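Long-range contact in YeaZ (Pseudomonas aeruginosa PAO579, PDB 4Y0W), which is an essential protein involved in the biosynthesis of threonylcarbamoyladenosine, a modified nucleoside of tRNA: residues 20-25 against 50-55. Sequence-based numbering, arbitrary orientation. Where two conformers were deposited one is given.
Sequences CSVALL and RDLLDE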
loop_
_atom_site.group_PDB
_atom_site.type_symbol
_atom_site.label_atom_id
_atom_site.label_comp_id
_atom_site.label_asym_id
_atom_site.label_seq_id
_atom_site.Cartn_x
_atom_site.Cartn_y
_atom_site.Cartn_z
ATOM N N CYS A 20 -24.911 18.249 -38.393
ATOM C CA CYS A 20 -24.059 17.936 -39.503
ATOM C C CYS A 20 -24.978 17.785 -40.680
ATOM O O CYS A 20 -25.985 17.076 -40.599
ATOM C CB CYS A 20 -23.301 16.653 -39.222
ATOM S SG CYS A 20 -22.111 16.180 -40.489
ATOM N N SER A 21 -24.682 18.490 -41.764
ATOM C CA SER A 21 -25.506 18.356 -42.951
ATOM C C SER A 21 -24.642 18.425 -44.195
ATOM O O SER A 21 -23.562 19.041 -44.211
ATOM C CB SER A 21 -26.639 19.407 -42.994
ATOM O OG SER A 21 -26.147 20.742 -42.915
ATOM N N VAL A 22 -25.153 17.782 -45.236
ATOM C CA VAL A 22 -24.454 17.649 -46.477
ATOM C C VAL A 22 -25.496 17.831 -47.575
ATOM O O VAL A 22 -26.624 17.412 -47.400
ATOM C CB VAL A 22 -23.759 16.272 -46.554
ATOM C CG1 VAL A 22 -23.269 16.003 -47.958
ATOM C CG2 VAL A 22 -22.564 16.208 -45.597
ATOM N N ALA A 23 -25.131 18.461 -48.695
ATOM C CA ALA A 23 -26.074 18.660 -49.787
ATOM C C ALA A 23 -25.410 18.616 -51.141
ATOM O O ALA A 23 -24.212 18.905 -51.265
ATOM C CB ALA A 23 -26.785 19.979 -49.637
ATOM N N LEU A 24 -26.236 18.340 -52.155
ATOM C CA LEU A 24 -25.776 18.171 -53.519
ATOM C C LEU A 24 -26.691 18.784 -54.580
ATOM O O LEU A 24 -27.884 18.475 -54.637
ATOM C CB LEU A 24 -25.648 16.683 -53.805
ATOM C CG LEU A 24 -24.927 16.321 -55.096
ATOM C CD1 LEU A 24 -23.426 16.573 -54.969
ATOM C CD2 LEU A 24 -25.196 14.867 -55.397
ATOM N N LEU A 25 -26.122 19.636 -55.434
ATOM C CA LEU A 25 -26.816 20.106 -56.625
ATOM C C LEU A 25 -26.322 19.273 -57.792
ATOM O O LEU A 25 -25.115 19.203 -58.058
ATOM C CB LEU A 25 -26.563 21.590 -56.888
ATOM C CG LEU A 25 -27.151 22.188 -58.189
ATOM C CD1 LEU A 25 -28.658 22.268 -58.161
ATOM C CD2 LEU A 25 -26.595 23.579 -58.458
ATOM N N ARG A 50 -20.557 10.210 -48.437
ATOM C CA ARG A 50 -20.608 8.927 -49.114
ATOM C C ARG A 50 -22.051 8.544 -49.441
ATOM O O ARG A 50 -22.381 8.242 -50.586
ATOM C CB ARG A 50 -19.967 7.851 -48.236
ATOM C CG ARG A 50 -19.683 6.537 -48.951
ATOM C CD ARG A 50 -19.085 5.490 -48.010
ATOM N NE ARG A 50 -17.703 5.791 -47.637
ATOM C CZ ARG A 50 -16.643 5.518 -48.401
ATOM N NH1 ARG A 50 -16.803 4.933 -49.587
ATOM N NH2 ARG A 50 -15.421 5.829 -47.983
ATOM N N ASP A 51 -22.911 8.591 -48.429
ATOM C CA ASP A 51 -24.320 8.189 -48.568
ATOM C C ASP A 51 -25.117 9.028 -49.544
ATOM O O ASP A 51 -25.918 8.509 -50.336
ATOM C CB ASP A 51 -25.001 8.184 -47.204
ATOM C CG ASP A 51 -24.875 6.841 -46.514
ATOM O OD1 ASP A 51 -25.648 5.934 -46.879
ATOM O OD2 ASP A 51 -24.001 6.676 -45.632
ATOM N N LEU A 52 -24.889 10.329 -49.489
ATOM C CA LEU A 52 -25.592 11.247 -50.367
ATOM C C LEU A 52 -25.199 11.031 -51.847
ATOM O O LEU A 52 -26.069 11.011 -52.743
ATOM C CB LEU A 52 -25.307 12.689 -49.910
ATOM C CG LEU A 52 -26.097 13.808 -50.590
ATOM C CD1 LEU A 52 -27.449 14.023 -49.933
ATOM C CD2 LEU A 52 -25.303 15.091 -50.540
ATOM N N LEU A 53 -23.895 10.877 -52.093
ATOM C CA LEU A 53 -23.389 10.669 -53.447
ATOM C C LEU A 53 -23.980 9.387 -54.031
ATOM O O LEU A 53 -24.464 9.365 -55.177
ATOM C CB LEU A 53 -21.857 10.630 -53.455
ATOM C CG LEU A 53 -21.151 11.980 -53.226
ATOM C CD1 LEU A 53 -19.665 11.802 -52.954
ATOM C CD2 LEU A 53 -21.323 12.935 -54.391
ATOM N N ASP A 54 -23.977 8.336 -53.220
ATOM C CA ASP A 54 -24.508 7.043 -53.638
ATOM C C ASP A 54 -26.017 7.164 -53.804
ATOM O O ASP A 54 -26.586 6.770 -54.837
ATOM C CB ASP A 54 -24.119 5.932 -52.653
ATOM C CG ASP A 54 -22.602 5.626 -52.670
ATOM O OD1 ASP A 54 -21.844 6.346 -53.363
ATOM O OD2 ASP A 54 -22.151 4.674 -51.978
ATOM N N GLU A 55 -26.678 7.774 -52.837
ATOM C CA GLU A 55 -28.108 7.995 -53.024
ATOM C C GLU A 55 -28.393 8.759 -54.348
ATOM O O GLU A 55 -29.291 8.386 -55.087
ATOM C CB GLU A 55 -28.726 8.663 -51.798
ATOM C CG GLU A 55 -30.234 8.902 -51.894
ATOM C CD GLU A 55 -30.813 9.619 -50.670
ATOM O OE1 GLU A 55 -30.387 9.343 -49.517
ATOM O OE2 GLU A 55 -31.714 10.460 -50.854
#
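Val-22 meets Leu-52 through a single methyl group. The side chains run past each other in opposite directions, and Val-22 CG1 lies 3.4 Å from Leu-52 CD2. CG1 is placed there by a chi1 of 168°, opposite the backbone N. Val-22 also touches Leu-45, two turns earlier in the same helix. At Ala-23 the CB points away from the helix. Its backbone faces the helix instead, and Leu-52 CD2 rests 3.6 Å from Ala-23 C. Leu-52 CD2 also reaches Leu-24, lying 3.6 Å from Leu-24 CB. Leu-52 CD2 is thus set across the strand backbone, between the two side chains that flank Ala-23. Helix 41-56 packs on one face of the N-terminal five-stranded sheet, over strands 19-26 and 29-36. The 3-2-1-4-5 strand order of this sheet is that of the actin-like ATPase fold, in keeping with the family, and strand 19-26 lies between 29-36 and 10-14. The segment axes come within 8.7 Å, at 28° between their N-to-C directions. Further along, Leu-24 CD1 faces Leu-53 CD2 at a looser 4.2 Å. Leu-24 also packs on Ala-56 and Val-58, and Leu-53 on Leu-60.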